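Long-range contacts in acyl-coenzyme A oxidase acox-1.1 (Caenorhabditis elegans, PDB 5K3H), which catalyses the FAD-dependent, oxygen-consuming desaturation of acyl-CoA to (2E)-enoyl-CoA, the first step of peroxisomal beta-oxidation: residues Gly147-Thr152 with Val201-Met206; Thr152-Gly157 with Leu186-Gly191; Gly191-Ser196 with Gly251-Asn256. All coordinates share one frame; numbering follows the deposited sequence.

Contact 1: residues Gly147-Thr152 with Val201-Met206; sequences GTYAQT and VVVAHM
V201 O takes two donors from strand 147-150: the N-H of A150, 2.8 Å from O to N and nearly straight at 170°, and a weaker CA-H contact from Y149. This is the parallel pairing of strands 147-150 and 199-208 in the mixed sheet of the beta domain of the acyl-CoA oxidase fold. The ladder continues on both sides, with V201 N giving a bond to T148 O and V203 N, at 3.0 Å, to A150 O. A150 O also receives a CA-H contact from V202.

On one face of the sheet the Y149 ring leans obliquely across two valines. With CG anti to the backbone N (chi1 -172°), its CE1 lies 3.8 Å from V201 CG1, while CZ and OH reach V203 CG2. M119 and A123 of helix 114-127 also pack on this tyrosine. The other face carries A150 CB, 4.0 Å from V202 CG2.

Y149, A150, Q151 and T152 belong to the FAD site shared between the dimer partners, so the pairing lies within the chain that forms part of that site. Where the strand ends, the extended side chain of Q151 runs alongside V203, bringing NE2 to 3.9 Å from V203 CG2.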
ATOM      1  N   GLY B 147       8.233 -11.537  28.290  1.00 26.95           N
ATOM      2  CA  GLY B 147       9.425 -10.825  27.903  1.00 27.83           C
ATOM      3  C   GLY B 147       9.363 -10.394  26.451  1.00 27.82           C
ATOM      4  O   GLY B 147       8.543 -10.863  25.660  1.00 27.70           O
ATOM      5  N   THR B 148      10.255  -9.465  26.125  1.00 26.48           N
ATOM      6  CA  THR B 148      10.461  -9.003  24.765  1.00 25.79           C
ATOM      7  C   THR B 148      11.949  -8.710  24.614  1.00 26.34           C
ATOM      8  O   THR B 148      12.744  -8.934  25.532  1.00 25.57           O
ATOM      9  CB  THR B 148       9.557  -7.789  24.470  1.00 25.88           C
ATOM     10  OG1 THR B 148       9.729  -7.351  23.115  1.00 25.68           O
ATOM     11  CG2 THR B 148       9.870  -6.639  25.427  1.00 26.43           C
ATOM     12  N   TYR B 149      12.326  -8.209  23.443  1.00 25.57           N
ATOM     13  CA  TYR B 149      13.711  -7.893  23.126  1.00 26.38           C
ATOM     14  C   TYR B 149      13.757  -6.410  22.778  1.00 26.30           C
ATOM     15  O   TYR B 149      13.028  -5.952  21.895  1.00 23.44           O
ATOM     16  CB  TYR B 149      14.189  -8.771  21.970  1.00 28.49           C
ATOM     17  CG  TYR B 149      15.657  -8.678  21.661  1.00 30.19           C
ATOM     18  CD1 TYR B 149      16.560  -9.473  22.333  1.00 30.53           C
ATOM     19  CD2 TYR B 149      16.142  -7.821  20.690  1.00 32.25           C
ATOM     20  CE1 TYR B 149      17.910  -9.415  22.066  1.00 31.67           C
ATOM     21  CE2 TYR B 149      17.511  -7.755  20.417  1.00 32.64           C
ATOM     22  CZ  TYR B 149      18.379  -8.560  21.115  1.00 32.26           C
ATOM     23  OH  TYR B 149      19.729  -8.520  20.875  1.00 35.91           O
ATOM     24  N   ALA B 150      14.571  -5.647  23.494  1.00 25.89           N
ATOM     25  CA  ALA B 150      14.510  -4.184  23.427  1.00 25.87           C
ATOM     26  C   ALA B 150      15.834  -3.674  22.891  1.00 25.86           C
ATOM     27  O   ALA B 150      16.810  -3.560  23.637  1.00 27.18           O
ATOM     28  CB  ALA B 150      14.186  -3.583  24.796  1.00 25.99           C
ATOM     29  N   GLN B 151      15.872  -3.386  21.592  1.00 26.61           N
ATOM     30  CA  GLN B 151      17.095  -2.904  20.958  1.00 26.65           C
ATOM     31  C   GLN B 151      16.933  -1.511  20.370  1.00 26.26           C
ATOM     32  O   GLN B 151      17.687  -0.594  20.726  1.00 27.51           O
ATOM     33  CB  GLN B 151      17.549  -3.907  19.888  1.00 27.67           C
ATOM     34  CG  GLN B 151      18.782  -3.488  19.140  1.00 29.73           C
ATOM     35  CD  GLN B 151      19.187  -4.532  18.128  1.00 31.76           C
ATOM     36  OE1 GLN B 151      19.303  -4.254  16.928  1.00 36.00           O
ATOM     37  NE2 GLN B 151      19.413  -5.760  18.614  1.00 32.40           N
ATOM     38  N   THR B 152      15.967  -1.321  19.484  1.00 26.28           N
ATOM     39  CA  THR B 152      15.914  -0.089  18.726  1.00 25.06           C
ATOM     40  C   THR B 152      15.539   1.086  19.621  1.00 24.45           C
ATOM     41  O   THR B 152      14.766   0.965  20.577  1.00 21.73           O
ATOM     42  CB  THR B 152      14.921  -0.220  17.581  1.00 25.68           C
ATOM     43  OG1 THR B 152      13.614  -0.356  18.125  1.00 27.32           O
ATOM     44  CG2 THR B 152      15.251  -1.436  16.712  1.00 25.50           C
ATOM     45  N   VAL B 201      15.040  -8.492  27.427  1.00 26.61           N
ATOM     46  CA  VAL B 201      16.466  -8.506  27.129  1.00 26.85           C
ATOM     47  C   VAL B 201      16.771  -7.178  26.437  1.00 25.50           C
ATOM     48  O   VAL B 201      16.216  -6.877  25.375  1.00 26.29           O
ATOM     49  CB  VAL B 201      16.855  -9.708  26.253  1.00 27.65           C
ATOM     50  CG1 VAL B 201      18.334  -9.633  25.870  1.00 28.49           C
ATOM     51  CG2 VAL B 201      16.528 -11.046  26.945  1.00 27.14           C
ATOM     52  N   VAL B 202      17.656  -6.384  27.024  1.00 26.05           N
ATOM     53  CA  VAL B 202      17.882  -5.005  26.606  1.00 25.42           C
ATOM     54  C   VAL B 202      19.293  -4.890  26.049  1.00 24.85           C
ATOM     55  O   VAL B 202      20.246  -5.427  26.632  1.00 25.90           O
ATOM     56  CB  VAL B 202      17.666  -4.035  27.778  1.00 25.51           C
ATOM     57  CG1 VAL B 202      18.037  -2.604  27.392  1.00 25.89           C
ATOM     58  CG2 VAL B 202      16.222  -4.116  28.236  1.00 25.69           C
ATOM     59  N   VAL B 203      19.424  -4.218  24.903  1.00 25.84           N
ATOM     60  CA  VAL B 203      20.720  -3.984  24.277  1.00 25.85           C
ATOM     61  C   VAL B 203      21.203  -2.593  24.664  1.00 25.71           C
ATOM     62  O   VAL B 203      20.451  -1.617  24.574  1.00 24.96           O
ATOM     63  CB  VAL B 203      20.646  -4.159  22.753  1.00 25.69           C
ATOM     64  CG1 VAL B 203      22.012  -3.972  22.150  1.00 25.38           C
ATOM     65  CG2 VAL B 203      20.126  -5.540  22.416  1.00 25.65           C
ATOM     66  N   ALA B 204      22.457  -2.509  25.102  1.00 25.87           N
ATOM     67  CA  ALA B 204      23.036  -1.277  25.614  1.00 25.35           C
ATOM     68  C   ALA B 204      24.548  -1.343  25.449  1.00 25.56           C
ATOM     69  O   ALA B 204      25.140  -2.425  25.465  1.00 24.47           O
ATOM     70  CB  ALA B 204      22.667  -1.057  27.089  1.00 24.77           C
ATOM     71  N   HIS B 205      25.167  -0.174  25.320  1.00 23.87           N
ATOM     72  CA  HIS B 205      26.617  -0.085  25.248  1.00 25.40           C
ATOM     73  C   HIS B 205      27.248  -0.272  26.620  1.00 25.63           C
ATOM     74  O   HIS B 205      26.916   0.459  27.562  1.00 26.00           O
ATOM     75  CB  HIS B 205      27.025   1.265  24.670  1.00 26.47           C
ATOM     76  CG  HIS B 205      26.911   1.340  23.181  1.00 27.58           C
ATOM     77  ND1 HIS B 205      27.497   2.345  22.441  1.00 27.97           N
ATOM     78  CD2 HIS B 205      26.308   0.517  22.293  1.00 27.90           C
ATOM     79  CE1 HIS B 205      27.245   2.143  21.162  1.00 27.55           C
ATOM     80  NE2 HIS B 205      26.531   1.039  21.046  1.00 27.37           N
ATOM     81  N   MET B 206      28.193  -1.213  26.725  1.00 27.89           N
ATOM     82  CA  MET B 206      28.765  -1.577  28.019  1.00 27.47           C
ATOM     83  C   MET B 206      30.064  -0.815  28.293  1.00 27.23           C
ATOM     84  O   MET B 206      31.055  -0.960  27.571  1.00 27.07           O
ATOM     85  CB  MET B 206      29.009  -3.085  28.119  1.00 27.06           C
ATOM     86  CG  MET B 206      29.396  -3.507  29.536  1.00 26.69           C
ATOM     87  SD  MET B 206      29.350  -5.287  29.809  1.00 26.35           S
ATOM     88  CE  MET B 206      30.690  -5.836  28.730  1.00 26.95           C
TER

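Contact 2: residues Thr152-Gly157 with Leu186-Gly191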
ATOM      1  N   THR B 152      15.967  -1.321  19.484  1.00 26.28           N
ATOM      2  CA  THR B 152      15.914  -0.089  18.726  1.00 25.06           C
ATOM      3  C   THR B 152      15.539   1.086  19.621  1.00 24.45           C
ATOM      4  O   THR B 152      14.766   0.965  20.577  1.00 21.73           O
ATOM      5  CB  THR B 152      14.921  -0.220  17.581  1.00 25.68           C
ATOM      6  OG1 THR B 152      13.614  -0.356  18.125  1.00 27.32           O
ATOM      7  CG2 THR B 152      15.251  -1.436  16.712  1.00 25.50           C
ATOM      8  N   GLU B 153      16.077   2.243  19.270  1.00 25.34           N
ATOM      9  CA  GLU B 153      15.892   3.446  20.043  1.00 26.09           C
ATOM     10  C   GLU B 153      15.193   4.489  19.187  1.00 26.21           C
ATOM     11  O   GLU B 153      15.182   4.402  17.956  1.00 25.20           O
ATOM     12  CB  GLU B 153      17.233   3.957  20.548  1.00 25.03           C
ATOM     13  CG  GLU B 153      17.800   3.079  21.617  1.00 24.94           C
ATOM     14  CD  GLU B 153      19.226   3.411  21.941  1.00 24.34           C
ATOM     15  OE1 GLU B 153      19.736   4.418  21.390  1.00 25.03           O
ATOM     16  OE2 GLU B 153      19.839   2.666  22.741  1.00 23.71           O
ATOM     17  N   MET B 154      14.570   5.450  19.878  1.00 20.41           N
ATOM     18  CA  MET B 154      13.876   6.560  19.236  1.00 23.30           C
ATOM     19  C   MET B 154      14.708   7.193  18.120  1.00 22.22           C
ATOM     20  O   MET B 154      14.226   7.364  16.998  1.00 21.96           O
ATOM     21  CB  MET B 154      13.497   7.586  20.312  1.00 27.44           C
ATOM     22  CG  MET B 154      13.209   9.003  19.837  1.00 33.19           C
ATOM     23  SD  MET B 154      11.480   9.444  19.899  1.00 43.01           S
ATOM     24  CE  MET B 154      11.279   9.816  21.609  1.00 35.10           C
ATOM     25  N   GLY B 155      15.975   7.481  18.387  1.00 24.28           N
ATOM     26  CA  GLY B 155      16.843   8.119  17.428  1.00 26.29           C
ATOM     27  C   GLY B 155      17.738   7.199  16.644  1.00 27.07           C
ATOM     28  O   GLY B 155      18.548   7.687  15.854  1.00 25.96           O
ATOM     29  N   HIS B 156      17.632   5.893  16.858  1.00 25.88           N
ATOM     30  CA  HIS B 156      18.488   4.957  16.140  1.00 30.16           C
ATOM     31  C   HIS B 156      17.855   3.585  15.973  1.00 33.36           C
ATOM     32  O   HIS B 156      17.589   2.890  16.953  1.00 36.99           O
ATOM     33  CB  HIS B 156      19.836   4.811  16.852  1.00 30.96           C
ATOM     34  CG  HIS B 156      20.464   6.113  17.239  1.00 32.60           C
ATOM     35  ND1 HIS B 156      21.281   6.828  16.391  1.00 32.06           N
ATOM     36  CD2 HIS B 156      20.397   6.827  18.388  1.00 33.29           C
ATOM     37  CE1 HIS B 156      21.689   7.928  16.999  1.00 30.54           C
ATOM     38  NE2 HIS B 156      21.167   7.951  18.212  1.00 31.50           N
ATOM     39  N   GLY B 157      17.623   3.199  14.725  1.00 29.97           N
ATOM     40  CA  GLY B 157      17.046   1.907  14.441  1.00 36.15           C
ATOM     41  C   GLY B 157      18.067   0.902  13.950  1.00 42.32           C
ATOM     42  O   GLY B 157      18.130  -0.236  14.429  1.00 46.56           O
ATOM     43  N   LEU B 186      15.689   6.611  24.295  1.00 22.76           N
ATOM     44  CA  LEU B 186      14.609   5.720  24.674  1.00 24.05           C
ATOM     45  C   LEU B 186      14.634   4.494  23.788  1.00 23.07           C
ATOM     46  O   LEU B 186      14.843   4.609  22.580  1.00 22.44           O
ATOM     47  CB  LEU B 186      13.259   6.416  24.520  1.00 25.11           C
ATOM     48  CG  LEU B 186      12.830   7.490  25.517  1.00 26.31           C
ATOM     49  CD1 LEU B 186      11.693   8.316  24.943  1.00 26.83           C
ATOM     50  CD2 LEU B 186      12.462   6.889  26.902  1.00 26.49           C
ATOM     51  N   LYS B 187      14.483   3.316  24.384  1.00 22.24           N
ATOM     52  CA  LYS B 187      14.059   2.187  23.577  1.00 22.99           C
ATOM     53  C   LYS B 187      12.688   2.530  23.007  1.00 22.87           C
ATOM     54  O   LYS B 187      11.862   3.134  23.694  1.00 21.72           O
ATOM     55  CB  LYS B 187      14.016   0.896  24.402  1.00 23.43           C
ATOM     56  CG  LYS B 187      15.373   0.461  24.958  1.00 23.21           C
ATOM     57  CD  LYS B 187      16.414   0.588  23.875  1.00 23.99           C
ATOM     58  CE  LYS B 187      17.732  -0.097  24.210  1.00 24.38           C
ATOM     59  NZ  LYS B 187      18.694   0.063  23.082  1.00 23.91           N
ATOM     60  N   TRP B 188      12.473   2.210  21.724  1.00 22.95           N
ATOM     61  CA  TRP B 188      11.277   2.652  20.995  1.00 22.83           C
ATOM     62  C   TRP B 188      11.052   1.666  19.868  1.00 22.05           C
ATOM     63  O   TRP B 188      11.996   1.395  19.122  1.00 22.29           O
ATOM     64  CB  TRP B 188      11.436   4.076  20.451  1.00 22.96           C
ATOM     65  CG  TRP B 188      10.130   4.752  20.044  1.00 23.55           C
ATOM     66  CD1 TRP B 188       9.406   4.542  18.898  1.00 23.85           C
ATOM     67  CD2 TRP B 188       9.411   5.748  20.788  1.00 23.95           C
ATOM     68  NE1 TRP B 188       8.275   5.334  18.893  1.00 23.30           N
ATOM     69  CE2 TRP B 188       8.261   6.086  20.041  1.00 23.58           C
ATOM     70  CE3 TRP B 188       9.631   6.392  22.012  1.00 24.15           C
ATOM     71  CZ2 TRP B 188       7.340   7.027  20.479  1.00 23.81           C
ATOM     72  CZ3 TRP B 188       8.699   7.325  22.448  1.00 24.05           C
ATOM     73  CH2 TRP B 188       7.568   7.628  21.681  1.00 23.59           C
ATOM     74  N   TRP B 189       9.835   1.052  19.815  1.00 20.60           N
ATOM     75  CA  TRP B 189       9.324   0.034  18.875  1.00 20.95           C
ATOM     76  C   TRP B 189       9.350  -1.438  19.319  1.00 20.51           C
ATOM     77  O   TRP B 189       8.661  -2.236  18.666  1.00 21.05           O
ATOM     78  CB  TRP B 189      10.024   0.122  17.497  1.00 20.70           C
ATOM     79  CG  TRP B 189       9.405   1.184  16.648  1.00 21.04           C
ATOM     80  CD1 TRP B 189       9.937   2.398  16.327  1.00 21.14           C
ATOM     81  CD2 TRP B 189       8.095   1.146  16.060  1.00 20.94           C
ATOM     82  NE1 TRP B 189       9.046   3.110  15.569  1.00 21.73           N
ATOM     83  CE2 TRP B 189       7.907   2.364  15.392  1.00 20.93           C
ATOM     84  CE3 TRP B 189       7.068   0.190  16.032  1.00 21.29           C
ATOM     85  CZ2 TRP B 189       6.734   2.666  14.716  1.00 21.65           C
ATOM     86  CZ3 TRP B 189       5.902   0.484  15.346  1.00 21.64           C
ATOM     87  CH2 TRP B 189       5.742   1.714  14.699  1.00 22.21           C
ATOM     88  N   PRO B 190      10.087  -1.870  20.360  1.00 20.97           N
ATOM     89  CA  PRO B 190      10.009  -3.291  20.757  1.00 20.73           C
ATOM     90  C   PRO B 190       8.582  -3.738  21.022  1.00 21.29           C
ATOM     91  O   PRO B 190       7.838  -3.100  21.769  1.00 20.64           O
ATOM     92  CB  PRO B 190      10.855  -3.352  22.028  1.00 20.98           C
ATOM     93  CG  PRO B 190      11.866  -2.285  21.843  1.00 20.63           C
ATOM     94  CD  PRO B 190      11.138  -1.182  21.139  1.00 20.84           C
ATOM     95  N   GLY B 191       8.195  -4.833  20.373  1.00 22.15           N
ATOM     96  CA  GLY B 191       6.826  -5.304  20.476  1.00 22.56           C
ATOM     97  C   GLY B 191       6.531  -5.819  21.871  1.00 23.76           C
ATOM     98  O   GLY B 191       7.413  -6.337  22.561  1.00 24.54           O
TER
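K187 reaches back over E153 at an isolated beta bridge, which fastens the FAD-site loop 152-157 to the short strand 187-188 of the beta domain. From CB, which lies near T152 O, the lysine chain bends at chi2 (-45°) and then runs extended. Its CD packs 3.6 Å from E153 CG, CE passes E153 OE2, and NZ closes a salt bridge to that oxygen at 2.9 Å. The ammonium meets the anti side of the carboxylate, 18° out of its plane, and also bonds the carbonyl oxygens Q151 O and V203 O. The carboxylate has further partners: E164 N on OE1 and T165 OG1 on OE2. A methionine in place of K187 would probably leave the buried E153 carboxylate without its opposite charge and Q151 O and V203 O without this donor.

Two backbone bonds flank the bridge: W188 N to T152 O, and M154 N to L186 O at 2.8 Å. The T152 hydroxyl, set between the backbone N and the carbonyl carbon, gives a short bond to W188 O, with 2.6 Å from OG1 to O. E153 then starts a type I turn, closed by H156 N on E153 O.

Beyond the turn's first residue the M154 chain is bent so that its sulfur lies over the W188 six-membered ring, a Met-aromatic contact with SD 4.3 Å from the centroid and 15° off the normal. The backbone M154 O accepts bonds from R320 and H412 of the second subunit, tying the loop to the dimer interface. M154 CE ends against L186 CD1 and W188 CZ3, 3.7 Å from each of them.

Contact 3: residues Gly191-Ser196 with Gly251-Asn256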
ATOM      1  N   GLY B 191       8.195  -4.833  20.373  1.00 22.15           N
ATOM      2  CA  GLY B 191       6.826  -5.304  20.476  1.00 22.56           C
ATOM      3  C   GLY B 191       6.531  -5.819  21.871  1.00 23.76           C
ATOM      4  O   GLY B 191       7.413  -6.337  22.561  1.00 24.54           O
ATOM      5  N   ASN B 192       5.296  -5.588  22.321  1.00 23.90           N
ATOM      6  CA  ASN B 192       4.787  -6.049  23.611  1.00 24.42           C
ATOM      7  C   ASN B 192       5.567  -5.482  24.795  1.00 24.54           C
ATOM      8  O   ASN B 192       5.453  -6.001  25.915  1.00 25.01           O
ATOM      9  CB  ASN B 192       4.753  -7.573  23.667  1.00 24.73           C
ATOM     10  CG  ASN B 192       3.908  -8.148  22.571  1.00 24.35           C
ATOM     11  OD1 ASN B 192       4.358  -9.006  21.812  1.00 24.49           O
ATOM     12  ND2 ASN B 192       2.679  -7.658  22.456  1.00 23.68           N
ATOM     13  N   LEU B 193       6.378  -4.446  24.556  1.00 24.92           N
ATOM     14  CA  LEU B 193       7.180  -3.803  25.585  1.00 24.29           C
ATOM     15  C   LEU B 193       6.389  -2.769  26.376  1.00 24.68           C
ATOM     16  O   LEU B 193       6.721  -2.493  27.536  1.00 25.89           O
ATOM     17  CB  LEU B 193       8.402  -3.127  24.951  1.00 23.54           C
ATOM     18  CG  LEU B 193       9.278  -2.268  25.878  1.00 23.05           C
ATOM     19  CD1 LEU B 193       9.852  -3.095  27.030  1.00 22.99           C
ATOM     20  CD2 LEU B 193      10.410  -1.558  25.117  1.00 23.26           C
ATOM     21  N   GLY B 194       5.363  -2.175  25.770  1.00 24.85           N
ATOM     22  CA  GLY B 194       4.749  -1.006  26.374  1.00 24.57           C
ATOM     23  C   GLY B 194       3.908  -1.336  27.588  1.00 25.10           C
ATOM     24  O   GLY B 194       3.914  -0.593  28.577  1.00 26.14           O
ATOM     25  N   LYS B 195       3.156  -2.439  27.523  1.00 28.38           N
ATOM     26  CA  LYS B 195       2.151  -2.750  28.532  1.00 27.73           C
ATOM     27  C   LYS B 195       2.180  -4.190  29.043  1.00 27.57           C
ATOM     28  O   LYS B 195       1.864  -4.429  30.213  1.00 27.90           O
ATOM     29  CB  LYS B 195       0.765  -2.447  27.961  1.00 27.38           C
ATOM     30  CG  LYS B 195       0.531  -0.982  27.722  1.00 27.55           C
ATOM     31  CD  LYS B 195       0.632  -0.249  29.059  1.00 28.23           C
ATOM     32  CE  LYS B 195       0.682   1.251  28.896  1.00 28.15           C
ATOM     33  NZ  LYS B 195       0.692   1.973  30.208  1.00 27.59           N
ATOM     34  N   SER B 196       2.587  -5.146  28.198  1.00 27.91           N
ATOM     35  CA  SER B 196       2.441  -6.575  28.479  1.00 28.10           C
ATOM     36  C   SER B 196       3.645  -7.160  29.202  1.00 28.43           C
ATOM     37  O   SER B 196       3.482  -7.959  30.134  1.00 29.32           O
ATOM     38  CB  SER B 196       2.235  -7.370  27.181  1.00 27.77           C
ATOM     39  OG  SER B 196       1.078  -6.957  26.471  1.00 28.41           O
ATOM     40  N   GLY B 251       6.351  -0.474  22.557  1.00 20.35           N
ATOM     41  CA  GLY B 251       6.608   0.375  23.698  1.00 19.99           C
ATOM     42  C   GLY B 251       7.868   1.216  23.618  1.00 19.56           C
ATOM     43  O   GLY B 251       8.783   0.946  22.849  1.00 18.55           O
ATOM     44  N   PHE B 252       7.906   2.224  24.489  1.00 20.42           N
ATOM     45  CA  PHE B 252       9.114   2.964  24.830  1.00 21.40           C
ATOM     46  C   PHE B 252       9.598   2.578  26.224  1.00 21.95           C
ATOM     47  O   PHE B 252       8.829   2.092  27.059  1.00 22.04           O
ATOM     48  CB  PHE B 252       8.899   4.487  24.768  1.00 22.47           C
ATOM     49  CG  PHE B 252       7.827   5.012  25.696  1.00 23.98           C
ATOM     50  CD1 PHE B 252       8.102   5.285  27.029  1.00 24.43           C
ATOM     51  CD2 PHE B 252       6.547   5.286  25.216  1.00 24.98           C
ATOM     52  CE1 PHE B 252       7.108   5.794  27.874  1.00 24.83           C
ATOM     53  CE2 PHE B 252       5.554   5.792  26.063  1.00 25.35           C
ATOM     54  CZ  PHE B 252       5.838   6.046  27.384  1.00 25.17           C
ATOM     55  N   LEU B 253      10.894   2.803  26.465  1.00 23.54           N
ATOM     56  CA  LEU B 253      11.539   2.411  27.709  1.00 24.05           C
ATOM     57  C   LEU B 253      12.737   3.297  27.984  1.00 24.67           C
ATOM     58  O   LEU B 253      13.654   3.374  27.154  1.00 24.17           O
ATOM     59  CB  LEU B 253      11.996   0.950  27.657  1.00 24.73           C
ATOM     60  CG  LEU B 253      12.875   0.382  28.777  1.00 25.16           C
ATOM     61  CD1 LEU B 253      12.167   0.409  30.129  1.00 25.38           C
ATOM     62  CD2 LEU B 253      13.323  -1.030  28.421  1.00 25.18           C
ATOM     63  N   GLY B 254      12.750   3.908  29.167  1.00 27.24           N
ATOM     64  CA  GLY B 254      13.883   4.693  29.611  1.00 26.61           C
ATOM     65  C   GLY B 254      14.308   4.288  31.007  1.00 26.12           C
ATOM     66  O   GLY B 254      13.499   3.853  31.824  1.00 26.25           O
ATOM     67  N   PHE B 255      15.606   4.408  31.262  1.00 25.87           N
ATOM     68  CA  PHE B 255      16.210   4.070  32.545  1.00 25.87           C
ATOM     69  C   PHE B 255      16.800   5.328  33.165  1.00 26.38           C
ATOM     70  O   PHE B 255      17.494   6.097  32.478  1.00 25.60           O
ATOM     71  CB  PHE B 255      17.326   3.049  32.387  1.00 25.85           C
ATOM     72  CG  PHE B 255      16.926   1.830  31.632  1.00 26.22           C
ATOM     73  CD1 PHE B 255      16.228   0.801  32.264  1.00 25.73           C
ATOM     74  CD2 PHE B 255      17.255   1.703  30.283  1.00 25.99           C
ATOM     75  CE1 PHE B 255      15.854  -0.336  31.572  1.00 25.36           C
ATOM     76  CE2 PHE B 255      16.887   0.569  29.569  1.00 25.93           C
ATOM     77  CZ  PHE B 255      16.187  -0.456  30.212  1.00 26.67           C
ATOM     78  N   ASN B 256      16.549   5.519  34.461  1.00 28.62           N
ATOM     79  CA  ASN B 256      17.190   6.579  35.255  1.00 30.43           C
ATOM     80  C   ASN B 256      18.144   5.902  36.235  1.00 30.45           C
ATOM     81  O   ASN B 256      17.765   5.568  37.356  1.00 29.70           O
ATOM     82  CB  ASN B 256      16.145   7.431  35.983  1.00 30.52           C
ATOM     83  CG  ASN B 256      16.754   8.631  36.699  1.00 31.83           C
ATOM     84  OD1 ASN B 256      17.914   8.998  36.459  1.00 32.83           O
ATOM     85  ND2 ASN B 256      15.942   9.294  37.548  1.00 31.36           N
TER
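The loop joining strands 187-188 and 199-208 folds against the start of strand 251-255, the middle strand of a three-stranded antiparallel sheet in the beta domain, and meets it without a hydrogen bond between the two segments. Two glycines make the close approach: G251 CA lies 3.5 Å from G194 CA and the same distance from G194 N. A side chain on G251 would have no place here without a shift of the backbone. A CB built on G251 would fall 2.3 Å from G194 N, overlapping it, and would also collide with L193 C; one built on G194 would sit tightly against G251 CA. The two backbones therefore touch directly.

L193 carries the apolar part of the contact. Its CG is anti to the backbone N (chi1 174°), which directs the side chain along the strand toward L253. CB stays beside the backbone of G251, at 4.1 Å from G251 CA, and CD2 reaches further, packing 3.7 Å from G251 O. The L193 and L253 side chains cross at about a right angle, L193 meeting its neighbour near the root. I236 of strand 234-238 and L222 also touch L193, which lies about 4 Å, between nearest side-chain atoms, from A150 of the FAD site.

D249, just before the strand, fixes the loop by its carboxylate, which accepts K195 N and S196 N on OD2 and N192 ND2 on OD1. F252, whose side chain leaves the strand away from the loop, turns its ring to an edge-to-face contact with F641 of the second subunit, and K195 NZ of the loop bonds T652 O of the same subunit. At the far end of L193, CD2 stops 3.9 Å from L253 CB.

In the fold
From the N terminus, strand 147-150 enters contact 1, whose partner strand returns only at 201-206 and so closes a loop of 48 residues. Contact 2 is closed inside that loop: the chain continues from T152, which both share, and comes back at 186-191. Contact 3 starts at G191, where contact 2 ends, so these two follow in series; its second half at 251-256 comes after strand 199-208, making it cross contact 1. Contact 1 belongs to the mixed sheet and contact 3 to the three-stranded sheet. Strand 187-188 belongs to the latter, K187 N bonding L253 O, and also reaches contact 1 through K187 NZ, while T148 OG1 bonds the carbonyl O of G191, the residue common to contacts 2 and 3.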